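Local coordinates for tube-forming protein in Mycobacterial Envelpe, TiME (Mycolicibacterium smegmatis, PDB 7CU9) that probably forms a tubular channel across the mycobacterial outer envelope, through which proteins may be secreted, at residues A94-R97 and A98-V102. Residues are numbered along the deposited sequence; the frame is centred on the assembly and turned at random.
Sequences AADR and AYHRV
Asp96 and His100, one turn apart on helix 92-103, meet edge-on: the carboxylate carbon lies in the imidazole plane, and Asp96 OD1 comes within 3.6 Å of His100 CD2. The two flat groups are turned 75° against each other, so they do not stack. A water bridges them, hydrogen-bonded to Asp96 OD1 and, at 2.9 Å, to His100 NE2. With its CG anti to the backbone N (chi1 -169°), the aspartate leans along the helix toward the ring. His100 ND1 is hydrogen-bonded to Asp104 a further turn on, which helps fix the ring's rotation.

Arg97 and Arg101 make a second i, i+4 pair, joined again through water. Both chains bend at chi3 (near -70°), which folds Arg101 back along the helix until one guanidinium face lies over Arg97 O and Ala98 CA, both toward its rim. A single water accepts from Arg97 NE at 2.9 Å and from Arg101 NH1 at 3.1 Å. Arg101 NH2 continues to the carbonyl of Val57.

Beneath these side chains runs ordinary alpha-helical bonding, Tyr99 N to Ala95 O (2.9 Å) and His100 N to Asp96 O among the bonds. The methyls of Ala94, Ala95 and Ala98 rest on Phe89, in strand 77-89, while the Tyr99 hydroxyl reaches the carbonyl of Gly134.

The helix thus turns its alanines and Tyr99 to the antiparallel sheet. In each polar pair water links the side chains, letting the like-charged arginines share an acceptor; the carboxylates of Asp96 and Asp104 may raise the pKa of His100, an effect Lys157 beside Asp96 would partly offset.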
loop_
_atom_site.group_PDB
_atom_site.type_symbol
_atom_site.label_atom_id
_atom_site.label_comp_id
_atom_site.label_asym_id
_atom_site.label_seq_id
_atom_site.Cartn_x
_atom_site.Cartn_y
_atom_site.Cartn_z
ATOM N N ALA B 94 24.322 -17.315 18.838
ATOM C CA ALA B 94 24.833 -15.990 18.416
ATOM C C ALA B 94 23.695 -15.191 17.762
ATOM O O ALA B 94 23.611 -13.978 17.987
ATOM C CB ALA B 94 26.012 -16.134 17.490
ATOM N N ALA B 95 22.848 -15.846 16.967
ATOM C CA ALA B 95 21.653 -15.201 16.372
ATOM C C ALA B 95 20.712 -14.758 17.500
ATOM O O ALA B 95 20.153 -13.654 17.408
ATOM C CB ALA B 95 20.966 -16.135 15.411
ATOM N N ASP B 96 20.557 -15.575 18.544
ATOM C CA ASP B 96 19.691 -15.223 19.700
ATOM C C ASP B 96 20.257 -13.984 20.406
ATOM O O ASP B 96 19.473 -13.090 20.776
ATOM C CB ASP B 96 19.533 -16.388 20.676
ATOM C CG ASP B 96 18.439 -16.118 21.694
ATOM O OD1 ASP B 96 17.305 -15.815 21.268
ATOM O OD2 ASP B 96 18.745 -16.155 22.900
ATOM N N ARG B 97 21.576 -13.901 20.586
ATOM C CA ARG B 97 22.194 -12.734 21.260
ATOM C C ARG B 97 21.943 -11.486 20.407
ATOM O O ARG B 97 21.638 -10.434 20.983
ATOM C CB ARG B 97 23.681 -12.975 21.527
ATOM C CG ARG B 97 23.935 -13.966 22.652
ATOM C CD ARG B 97 25.394 -13.991 23.053
ATOM N NE ARG B 97 26.284 -14.514 22.024
ATOM C CZ ARG B 97 26.542 -15.803 21.803
ATOM N NH1 ARG B 97 25.956 -16.748 22.518
ATOM N NH2 ARG B 97 27.395 -16.143 20.853
ATOM N N ALA B 98 22.047 -11.590 19.081
ATOM C CA ALA B 98 21.800 -10.449 18.171
ATOM C C ALA B 98 20.332 -10.024 18.280
ATOM O O ALA B 98 20.066 -8.808 18.377
ATOM C CB ALA B 98 22.185 -10.803 16.761
ATOM N N TYR B 99 19.409 -10.984 18.297
ATOM C CA TYR B 99 17.964 -10.716 18.496
ATOM C C TYR B 99 17.780 -9.923 19.796
ATOM O O TYR B 99 17.038 -8.929 19.815
ATOM C CB TYR B 99 17.164 -12.018 18.498
ATOM C CG TYR B 99 15.699 -11.810 18.771
ATOM C CD1 TYR B 99 14.875 -11.264 17.803
ATOM C CD2 TYR B 99 15.150 -12.113 20.004
ATOM C CE1 TYR B 99 13.530 -11.035 18.046
ATOM C CE2 TYR B 99 13.809 -11.891 20.265
ATOM C CZ TYR B 99 12.996 -11.353 19.282
ATOM O OH TYR B 99 11.671 -11.134 19.545
ATOM N N HIS B 100 18.456 -10.338 20.864
ATOM C CA HIS B 100 18.311 -9.697 22.198
ATOM C C HIS B 100 18.990 -8.326 22.230
ATOM O O HIS B 100 18.548 -7.480 23.026
ATOM C CB HIS B 100 18.729 -10.661 23.312
ATOM C CG HIS B 100 17.603 -11.570 23.653
ATOM N ND1 HIS B 100 16.559 -11.163 24.464
ATOM C CD2 HIS B 100 17.297 -12.815 23.235
ATOM C CE1 HIS B 100 15.672 -12.130 24.544
ATOM N NE2 HIS B 100 16.103 -13.159 23.804
ATOM N N ARG B 101 19.973 -8.053 21.374
ATOM C CA ARG B 101 20.534 -6.678 21.282
ATOM C C ARG B 101 19.468 -5.735 20.703
ATOM O O ARG B 101 19.483 -4.550 21.058
ATOM C CB ARG B 101 21.860 -6.673 20.520
ATOM C CG ARG B 101 22.988 -7.309 21.318
ATOM C CD ARG B 101 24.350 -7.059 20.707
ATOM N NE ARG B 101 24.559 -7.777 19.456
ATOM C CZ ARG B 101 25.015 -9.024 19.344
ATOM N NH1 ARG B 101 25.298 -9.745 20.416
ATOM N NH2 ARG B 101 25.173 -9.556 18.145
ATOM N N VAL B 102 18.556 -6.232 19.868
ATOM C CA VAL B 102 17.389 -5.421 19.412
ATOM C C VAL B 102 16.416 -5.252 20.584
ATOM O O VAL B 102 16.124 -4.096 20.954
ATOM C CB VAL B 102 16.671 -6.031 18.197
ATOM C CG1 VAL B 102 15.438 -5.209 17.830
ATOM C CG2 VAL B 102 17.601 -6.162 16.996
HETATM O O HOH W 1 14.713 -15.445 22.796
HETATM O O HOH W 2 27.319 -12.029 21.047
#